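Local coordinates for protein nodulation fucosyltransferase NodZ (Bradyrhizobium sp., PDB 3SIW) that belongs to the GT-B clan as a nodulation fucosyltransferase, a two-domain enzyme built on Rossmann-like folds, with GDP bound in this model, at residues A[168-173]-A[213-218]. Numbering follows the deposited sequence.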
loop_
_atom_site.group_PDB
_atom_site.type_symbol
_atom_site.label_atom_id
_atom_site.label_comp_id
_atom_site.label_asym_id
_atom_site.label_seq_id
_atom_site.Cartn_x
_atom_site.Cartn_y
_atom_site.Cartn_z
ATOM N N GLY A 168 -5.371 -18.872 17.530
ATOM C CA GLY A 168 -4.713 -19.936 18.264
ATOM C C GLY A 168 -3.332 -20.367 17.781
ATOM O O GLY A 168 -2.777 -21.312 18.318
ATOM N N HIS A 169 -2.771 -19.659 16.815
ATOM C CA HIS A 169 -1.532 -20.060 16.154
ATOM C C HIS A 169 -0.612 -18.855 16.059
ATOM O O HIS A 169 -1.053 -17.721 16.125
ATOM C CB HIS A 169 -1.806 -20.639 14.745
ATOM C CG HIS A 169 -2.495 -21.972 14.770
ATOM N ND1 HIS A 169 -3.806 -22.127 15.167
ATOM C CD2 HIS A 169 -2.032 -23.222 14.515
ATOM C CE1 HIS A 169 -4.135 -23.407 15.124
ATOM N NE2 HIS A 169 -3.076 -24.094 14.733
ATOM N N SER A 170 0.673 -19.121 15.915
ATOM C CA SER A 170 1.644 -18.104 15.612
ATOM C C SER A 170 1.951 -18.245 14.149
ATOM O O SER A 170 2.525 -19.254 13.724
ATOM C CB SER A 170 2.931 -18.317 16.425
ATOM O OG SER A 170 2.739 -17.949 17.787
ATOM N N ILE A 171 1.635 -17.225 13.369
ATOM C CA ILE A 171 1.769 -17.311 11.923
ATOM C C ILE A 171 3.022 -16.627 11.389
ATOM O O ILE A 171 3.341 -15.497 11.707
ATOM C CB ILE A 171 0.533 -16.745 11.220
ATOM C CG1 ILE A 171 -0.726 -17.461 11.696
ATOM C CG2 ILE A 171 0.677 -16.800 9.658
ATOM C CD1 ILE A 171 -0.760 -18.993 11.544
ATOM N N ILE A 172 3.732 -17.339 10.536
ATOM C CA ILE A 172 4.810 -16.783 9.805
ATOM C C ILE A 172 4.251 -16.430 8.437
ATOM O O ILE A 172 3.892 -17.299 7.693
ATOM C CB ILE A 172 5.992 -17.793 9.662
ATOM C CG1 ILE A 172 6.558 -18.175 11.037
ATOM C CG2 ILE A 172 7.123 -17.142 8.821
ATOM C CD1 ILE A 172 7.479 -19.402 11.011
ATOM N N GLY A 173 4.209 -15.140 8.112
ATOM C CA GLY A 173 3.747 -14.678 6.803
ATOM C C GLY A 173 4.896 -14.535 5.839
ATOM O O GLY A 173 6.007 -14.042 6.198
ATOM N N TYR A 213 8.045 -19.232 19.369
ATOM C CA TYR A 213 6.746 -18.636 19.282
ATOM C C TYR A 213 5.898 -19.126 20.434
ATOM O O TYR A 213 6.061 -20.248 20.876
ATOM C CB TYR A 213 6.088 -19.042 17.964
ATOM C CG TYR A 213 6.811 -18.490 16.773
ATOM C CD1 TYR A 213 6.493 -17.254 16.252
ATOM C CD2 TYR A 213 7.847 -19.198 16.193
ATOM C CE1 TYR A 213 7.186 -16.739 15.151
ATOM C CE2 TYR A 213 8.553 -18.691 15.129
ATOM C CZ TYR A 213 8.211 -17.473 14.591
ATOM O OH TYR A 213 8.948 -16.984 13.528
ATOM N N PRO A 214 4.942 -18.306 20.886
ATOM C CA PRO A 214 4.113 -18.777 22.011
ATOM C C PRO A 214 3.047 -19.821 21.657
ATOM O O PRO A 214 2.646 -20.562 22.532
ATOM C CB PRO A 214 3.455 -17.489 22.535
ATOM C CG PRO A 214 3.465 -16.564 21.390
ATOM C CD PRO A 214 4.746 -16.874 20.625
ATOM N N LYS A 215 2.614 -19.877 20.391
ATOM C CA LYS A 215 1.547 -20.767 19.932
ATOM C C LYS A 215 2.066 -21.640 18.785
ATOM O O LYS A 215 3.103 -21.337 18.202
ATOM C CB LYS A 215 0.352 -19.922 19.466
ATOM C CG LYS A 215 -0.361 -19.155 20.618
ATOM C CD LYS A 215 -1.316 -18.033 20.103
ATOM C CE LYS A 215 -1.988 -17.303 21.313
ATOM N NZ LYS A 215 -3.344 -16.664 21.062
ATOM N N PRO A 216 1.329 -22.703 18.427
ATOM C CA PRO A 216 1.802 -23.543 17.301
ATOM C C PRO A 216 1.886 -22.798 15.971
ATOM O O PRO A 216 1.043 -21.975 15.660
ATOM C CB PRO A 216 0.782 -24.688 17.235
ATOM C CG PRO A 216 0.036 -24.626 18.588
ATOM C CD PRO A 216 0.079 -23.211 19.033
ATOM N N VAL A 217 2.936 -23.086 15.220
ATOM C CA VAL A 217 3.325 -22.297 14.065
ATOM C C VAL A 217 2.652 -22.782 12.760
ATOM O O VAL A 217 2.597 -23.985 12.493
ATOM C CB VAL A 217 4.864 -22.385 13.876
ATOM C CG1 VAL A 217 5.265 -21.804 12.557
ATOM C CG2 VAL A 217 5.574 -21.704 15.035
ATOM N N LYS A 218 2.142 -21.850 11.954
ATOM C CA LYS A 218 1.738 -22.145 10.586
ATOM C C LYS A 218 2.428 -21.134 9.676
ATOM O O LYS A 218 2.889 -20.071 10.134
ATOM C CB LYS A 218 0.215 -22.155 10.404
ATOM C CG LYS A 218 -0.517 -23.210 11.259
ATOM C CD LYS A 218 -2.082 -23.109 11.199
ATOM C CE LYS A 218 -2.666 -22.995 9.763
ATOM N NZ LYS A 218 -4.184 -23.106 9.696
HETATM O O HOH W 1 -5.436 -16.379 19.007
#
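The side chain of Tyr213 meets Ser170 CB and, at its far end, Ile172 CG1, and here begins a parallel strand pairing that illustrates how a loop is fastened before the ladder takes over. CZ of Tyr213 lies 4.0 Å from CG1 of Ile172, the two side chains crossing nearly at a right angle, while the phenol oxygen is hydrogen-bonded to the carbonyl of Ala208 and to Thr279. At Lys215 the backbone N donates to Ser170 OG (3.2 Å), which chi1 of -74° holds beside the serine's own N. The same lysine stretches its extended chain past Gly168, and a water accepts from both Lys215 NZ and Gly168 N. Pro216 O then receives Ser170 N at 2.9 Å, the donor standing well above the carbonyl plane. Val217 brings CG1 against Ile172 CD1 (3.6 Å) on the face that Ser170 shares. Lys218 continues the parallel ladder: its N donates to Ser170 O, and its O accepts a nearly straight bond from Ile172 N (2.9 Å, 174°). On the face of Ile171 its CB packs tightly on Ile171 CD1 (3.5 Å), and Phe240, of the next strand 239-240, forms a cation-pi contact with Lys218. Strand 170-176 lies between 217-223 and 279-283 in a mixed, largely parallel sheet; helix 193-209, which covers Ile172, links the paired strands in a beta-alpha-beta crossover of a Rossmann-like domain.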